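Local coordinates for tail fiber protein (PDB 5W5P) that probably acts as the trimeric tailspike with which an Acinetobacter phage recognises, and perhaps degrades, the capsular polysaccharide of its bacterial host, at residues N281-R286 and V308-G313; C492-N497 and M605-L610. All blocks are in the same frame, centred on the assembly; numbering follows the deposited sequence.

Interaction 1. Residues N281-R286 and V308-G313; sequences NVTVSR and VIRCDG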
loop_
_atom_site.group_PDB
_atom_site.type_symbol
_atom_site.label_atom_id
_atom_site.label_comp_id
_atom_site.label_asym_id
_atom_site.label_seq_id
_atom_site.Cartn_x
_atom_site.Cartn_y
_atom_site.Cartn_z
ATOM N N ASN A 281 -3.329 -15.897 -0.695
ATOM C CA ASN A 281 -2.670 -14.814 -1.423
ATOM C C ASN A 281 -3.658 -14.100 -2.349
ATOM O O ASN A 281 -3.574 -14.148 -3.572
ATOM C CB ASN A 281 -1.465 -15.360 -2.195
ATOM C CG ASN A 281 -0.729 -14.284 -2.959
ATOM O OD1 ASN A 281 -0.440 -13.210 -2.429
ATOM N ND2 ASN A 281 -0.424 -14.566 -4.225
ATOM N N VAL A 282 -4.607 -13.430 -1.711
ATOM C CA VAL A 282 -5.741 -12.812 -2.383
ATOM C C VAL A 282 -5.547 -11.303 -2.350
ATOM O O VAL A 282 -5.157 -10.741 -1.321
ATOM C CB VAL A 282 -7.071 -13.219 -1.718
ATOM C CG1 VAL A 282 -8.235 -12.371 -2.242
ATOM C CG2 VAL A 282 -7.321 -14.707 -1.912
ATOM N N THR A 283 -5.786 -10.649 -3.486
ATOM C CA THR A 283 -5.664 -9.201 -3.598
ATOM C C THR A 283 -6.902 -8.650 -4.287
ATOM O O THR A 283 -7.264 -9.112 -5.374
ATOM C CB THR A 283 -4.409 -8.796 -4.381
ATOM O OG1 THR A 283 -3.267 -9.488 -3.856
ATOM C CG2 THR A 283 -4.186 -7.296 -4.272
ATOM N N VAL A 284 -7.559 -7.682 -3.645
ATOM C CA VAL A 284 -8.686 -6.990 -4.259
ATOM C C VAL A 284 -8.535 -5.501 -3.975
ATOM O O VAL A 284 -9.016 -5.003 -2.951
ATOM C CB VAL A 284 -10.033 -7.535 -3.742
ATOM C CG1 VAL A 284 -11.183 -6.796 -4.395
ATOM C CG2 VAL A 284 -10.150 -9.044 -3.988
ATOM N N SER A 285 -7.866 -4.779 -4.877
ATOM C CA SER A 285 -7.454 -3.406 -4.619
ATOM C C SER A 285 -7.788 -2.492 -5.793
ATOM O O SER A 285 -7.725 -2.896 -6.958
ATOM C CB SER A 285 -5.950 -3.328 -4.335
ATOM O OG SER A 285 -5.604 -4.068 -3.180
ATOM N N ARG A 286 -8.139 -1.242 -5.459
ATOM C CA ARG A 286 -8.261 -0.148 -6.425
ATOM C C ARG A 286 -9.287 -0.466 -7.518
ATOM O O ARG A 286 -9.051 -0.252 -8.708
ATOM C CB ARG A 286 -6.894 0.202 -7.030
ATOM C CG ARG A 286 -5.902 0.799 -6.028
ATOM C CD ARG A 286 -4.455 0.681 -6.505
ATOM N NE ARG A 286 -3.867 -0.625 -6.200
ATOM C CZ ARG A 286 -3.254 -0.930 -5.057
ATOM N NH1 ARG A 286 -3.140 -0.024 -4.098
ATOM N NH2 ARG A 286 -2.751 -2.142 -4.870
ATOM N N VAL A 308 -3.348 -14.514 4.007
ATOM C CA VAL A 308 -3.035 -13.210 3.416
ATOM C C VAL A 308 -4.151 -12.740 2.491
ATOM O O VAL A 308 -4.473 -13.389 1.490
ATOM C CB VAL A 308 -1.691 -13.216 2.662
ATOM C CG1 VAL A 308 -1.358 -11.814 2.158
ATOM C CG2 VAL A 308 -0.595 -13.728 3.557
ATOM N N ILE A 309 -4.744 -11.597 2.827
ATOM C CA ILE A 309 -5.623 -10.866 1.923
ATOM C C ILE A 309 -5.280 -9.389 2.047
ATOM O O ILE A 309 -4.983 -8.900 3.143
ATOM C CB ILE A 309 -7.117 -11.130 2.219
ATOM C CG1 ILE A 309 -8.011 -10.366 1.236
ATOM C CG2 ILE A 309 -7.472 -10.761 3.652
ATOM C CD1 ILE A 309 -9.463 -10.759 1.298
ATOM N N ARG A 310 -5.282 -8.686 0.920
ATOM C CA ARG A 310 -5.109 -7.241 0.908
ATOM C C ARG A 310 -6.274 -6.648 0.136
ATOM O O ARG A 310 -6.591 -7.117 -0.962
ATOM C CB ARG A 310 -3.780 -6.815 0.266
ATOM C CG ARG A 310 -2.577 -7.645 0.668
ATOM C CD ARG A 310 -2.455 -8.901 -0.185
ATOM N NE ARG A 310 -1.075 -9.364 -0.259
ATOM C CZ ARG A 310 -0.713 -10.555 -0.723
ATOM N NH1 ARG A 310 0.567 -10.902 -0.741
ATOM N NH2 ARG A 310 -1.632 -11.401 -1.164
ATOM N N CYS A 311 -6.917 -5.637 0.715
ATOM C CA CYS A 311 -7.993 -4.902 0.055
ATOM C C CYS A 311 -7.710 -3.418 0.255
ATOM O O CYS A 311 -8.028 -2.860 1.310
ATOM C CB CYS A 311 -9.358 -5.299 0.611
ATOM S SG CYS A 311 -9.751 -7.072 0.477
ATOM N N ASP A 312 -7.116 -2.780 -0.754
ATOM C CA ASP A 312 -6.620 -1.416 -0.634
ATOM C C ASP A 312 -7.251 -0.502 -1.679
ATOM O O ASP A 312 -7.482 -0.911 -2.821
ATOM C CB ASP A 312 -5.093 -1.376 -0.772
ATOM C CG ASP A 312 -4.393 -2.308 0.204
ATOM O OD1 ASP A 312 -4.958 -2.573 1.287
ATOM O OD2 ASP A 312 -3.272 -2.769 -0.110
ATOM N N GLY A 313 -7.530 0.737 -1.275
ATOM C CA GLY A 313 -7.931 1.781 -2.201
ATOM C C GLY A 313 -9.143 1.483 -3.058
ATOM O O GLY A 313 -9.287 2.074 -4.133
HETATM O O HOH W 1 -3.246 -4.125 -2.575
HETATM O O HOH W 2 -1.355 -0.827 -1.440
#
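Arg310 reaches across to Asn281, at the corner before strand 282-285, with its guanidinium. NH2 of Arg310 gives a short hydrogen bond of 2.5 Å to OD1 of Asn281, the oxygen lying near the guanidinium plane; NH1 of Arg310 adds a weak one to the same oxygen and another weak one to Gly335 O of the second subunit. The amide and guanidinium planes stand 70° apart. The arginine chain bends at chi2 (85°), turning CD back toward Val282 O, and CG1 of Val308 lies 3.2 Å above the centre of the guanidinium.

The backbones are joined by a parallel ladder: Val282 N to Val308 O, Arg310 N to Val282 O, and Val284 N to Arg310 O at 2.9 Å. Such pairing of successive coils is characteristic of a parallel beta-helix, consistent with the right-handed kind that forms the body of many phage tailspikes. On the face opposite Arg310 and Thr283, CG1 of Val282 and CG1 of Ile309 pack side by side at 4.0 Å; Ile309 also packs on Val296 and Leu325, on the inner side of the coil.

Beyond the bridged pairs, at the end of strand 282-285, Arg286 N bonds Asp312 O at 2.7 Å, and OG of Ser285 accepts the N-H of Asp312. Two waters donate to OD2 of Asp312, and its OD1 is held by the backbone N of Ile334. Arg286 NE forms a salt bridge with Glu263, while its NH1 and NH2 come close to like-charged Arg286 of the third and second subunits, a repulsion that the Glu263 carboxylates probably offset.

Interaction 2. Residues C492-N497 and M605-L610; sequences CTADMN and MTIYSL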
loop_
_atom_site.group_PDB
_atom_site.type_symbol
_atom_site.label_atom_id
_atom_site.label_comp_id
_atom_site.label_asym_id
_atom_site.label_seq_id
_atom_site.Cartn_x
_atom_site.Cartn_y
_atom_site.Cartn_z
ATOM N N CYS A 492 4.480 21.436 33.336
ATOM C CA CYS A 492 4.238 20.007 33.196
ATOM C C CYS A 492 4.565 19.334 34.521
ATOM O O CYS A 492 5.135 19.944 35.431
ATOM C CB CYS A 492 5.064 19.400 32.058
ATOM S SG CYS A 492 6.853 19.576 32.260
ATOM N N THR A 493 4.174 18.068 34.624
ATOM C CA THR A 493 4.562 17.204 35.726
ATOM C C THR A 493 5.151 15.925 35.150
ATOM O O THR A 493 4.998 15.634 33.959
ATOM C CB THR A 493 3.379 16.886 36.650
ATOM O OG1 THR A 493 2.302 16.321 35.892
ATOM C CG2 THR A 493 2.902 18.154 37.335
ATOM N N ALA A 494 5.837 15.165 36.001
ATOM C CA ALA A 494 6.594 14.020 35.518
ATOM C C ALA A 494 6.980 13.118 36.680
ATOM O O ALA A 494 7.064 13.553 37.833
ATOM C CB ALA A 494 7.850 14.462 34.758
ATOM N N ASP A 495 7.214 11.850 36.349
ATOM C CA ASP A 495 7.804 10.865 37.242
ATOM C C ASP A 495 9.232 10.567 36.801
ATOM O O ASP A 495 9.593 10.744 35.635
ATOM C CB ASP A 495 6.990 9.564 37.255
ATOM C CG ASP A 495 5.598 9.746 37.825
ATOM O OD1 ASP A 495 5.345 10.767 38.501
ATOM O OD2 ASP A 495 4.749 8.859 37.592
HETATM N N MSE A 496 10.041 10.103 37.746
HETATM C CA MSE A 496 11.423 9.734 37.462
HETATM C C MSE A 496 11.764 8.360 38.032
HETATM O O MSE A 496 11.564 8.103 39.219
HETATM C CB MSE A 496 12.388 10.769 38.036
HETATM C CG MSE A 496 12.528 12.041 37.226
HETATM SE SE MSE A 496 13.834 13.257 38.032
HETATM C CE MSE A 496 15.469 12.535 37.245
ATOM N N ASN A 497 12.274 7.479 37.178
ATOM C CA ASN A 497 12.822 6.188 37.589
ATOM C C ASN A 497 14.334 6.272 37.412
ATOM O O ASN A 497 14.838 6.212 36.286
ATOM C CB ASN A 497 12.221 5.049 36.770
ATOM C CG ASN A 497 12.604 3.680 37.304
ATOM O OD1 ASN A 497 11.902 3.109 38.142
ATOM N ND2 ASN A 497 13.726 3.148 36.826
HETATM N N MSE A 605 12.093 8.833 32.398
HETATM C CA MSE A 605 11.049 9.741 32.858
HETATM C C MSE A 605 9.704 9.479 32.183
HETATM O O MSE A 605 9.649 9.115 31.010
HETATM C CB MSE A 605 11.475 11.192 32.625
HETATM C CG MSE A 605 12.689 11.614 33.449
HETATM SE SE MSE A 605 13.096 13.526 33.319
HETATM C CE MSE A 605 11.466 14.224 34.142
ATOM N N THR A 606 8.629 9.654 32.947
ATOM C CA THR A 606 7.251 9.598 32.457
ATOM C C THR A 606 6.674 11.001 32.625
ATOM O O THR A 606 6.319 11.395 33.739
ATOM C CB THR A 606 6.424 8.563 33.231
ATOM O OG1 THR A 606 7.069 7.283 33.197
ATOM C CG2 THR A 606 5.024 8.437 32.644
ATOM N N ILE A 607 6.580 11.762 31.535
ATOM C CA ILE A 607 6.171 13.165 31.589
ATOM C C ILE A 607 4.686 13.277 31.270
ATOM O O ILE A 607 4.220 12.769 30.243
ATOM C CB ILE A 607 7.003 14.027 30.623
ATOM C CG1 ILE A 607 8.488 13.953 30.987
ATOM C CG2 ILE A 607 6.505 15.470 30.625
ATOM C CD1 ILE A 607 9.413 14.020 29.787
ATOM N N TYR A 608 3.945 13.950 32.146
ATOM C CA TYR A 608 2.526 14.227 31.946
ATOM C C TYR A 608 2.409 15.672 31.471
ATOM O O TYR A 608 2.528 16.608 32.266
ATOM C CB TYR A 608 1.738 13.979 33.231
ATOM C CG TYR A 608 2.044 12.640 33.866
ATOM C CD1 TYR A 608 1.392 11.481 33.443
ATOM C CD2 TYR A 608 2.992 12.528 34.871
ATOM C CE1 TYR A 608 1.676 10.251 34.011
ATOM C CE2 TYR A 608 3.282 11.308 35.446
ATOM C CZ TYR A 608 2.624 10.172 35.017
ATOM O OH TYR A 608 2.921 8.957 35.596
ATOM N N SER A 609 2.171 15.852 30.171
ATOM C CA SER A 609 2.265 17.175 29.568
ATOM C C SER A 609 0.999 18.007 29.706
ATOM O O SER A 609 1.056 19.218 29.467
ATOM C CB SER A 609 2.623 17.055 28.085
ATOM O OG SER A 609 3.581 16.035 27.879
ATOM N N LEU A 610 -0.129 17.406 30.078
ATOM C CA LEU A 610 -1.381 18.149 30.164
ATOM C C LEU A 610 -1.225 19.350 31.082
ATOM O O LEU A 610 -0.864 19.202 32.252
ATOM C CB LEU A 610 -2.502 17.243 30.665
ATOM C CG LEU A 610 -3.912 17.838 30.604
ATOM C CD1 LEU A 610 -4.258 18.250 29.187
ATOM C CD2 LEU A 610 -4.935 16.848 31.135
HETATM O O HOH W 3 0.463 17.394 33.800
#
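Met605 and Met496, both selenomethionine, lie side by side on one face of an antiparallel strand pair, their CG atoms 3.8 Å apart. The chain of Met605 bends at chi3 (64°), which carries CE to 3.7 Å from CB of Ala494. CB of Ala494 also meets CG1 of Ile607 at 3.9 Å, and CB of Cys492 more loosely approaches CG2 of the same isoleucine. Ile620 and Ile476 extend this apolar patch.

Two hydrogen-bonded pairs hold the backbones together. Thr493 and Tyr608 exchange N-H...O bonds, Tyr608 N to Thr493 O being the shorter at 2.7 Å; Asp495 and Thr606 do the same. Between these pairs, Ala494 CA makes a CA-H...O contact with Thr606 O.

The other face carries the polar groups. The Tyr608 ring slants across the neighbouring strand until OH reaches OD2 of Asp495, to which it donates at 2.7 Å; the hydroxyl meets that oxygen from above the carboxylate plane, and ring and carboxylate are turned 73° apart. OD1 of Asp495 forms a salt bridge with Lys516 of the second subunit. OG1 of Thr493, placed between its N and carbonyl carbon (chi1 55°), rests 3.6 Å from CB of Tyr608, the side chains crossing at about a right angle; Asn497 of the second subunit and a water are its hydrogen-bonding partners. The water donates to the backbone oxygens of Tyr608 and Leu610.

Within the five-stranded antiparallel sheet, strand 492-503 is flanked by 598-608 and 509-523, and 598-608 by 451-461; strand 470-477 touches the methionines, while the face bearing Tyr608 and Asp495 turns toward the second subunit.

Overall arrangement
Following the chain from the N terminus, after short strands and helices, the four-stranded antiparallel sheet between residues 56 and 100 precedes the long parallel beta-helix. Within that body interaction 1 closes a short loop of 21 residues, one coil of the solenoid, joining strand 279-285 to strand 306-310. The coils run on to about residue 432. Interaction 2 then closes a much longer loop of 107 residues in the C-terminal domain, bringing late strand 598-608 beside 492-503. The two loops lie in series, neither enclosing nor crossing the other, with centres about 43 Å apart. Both contacts touch the second subunit, one in the beta-helical shaft and one in the C-terminal domain.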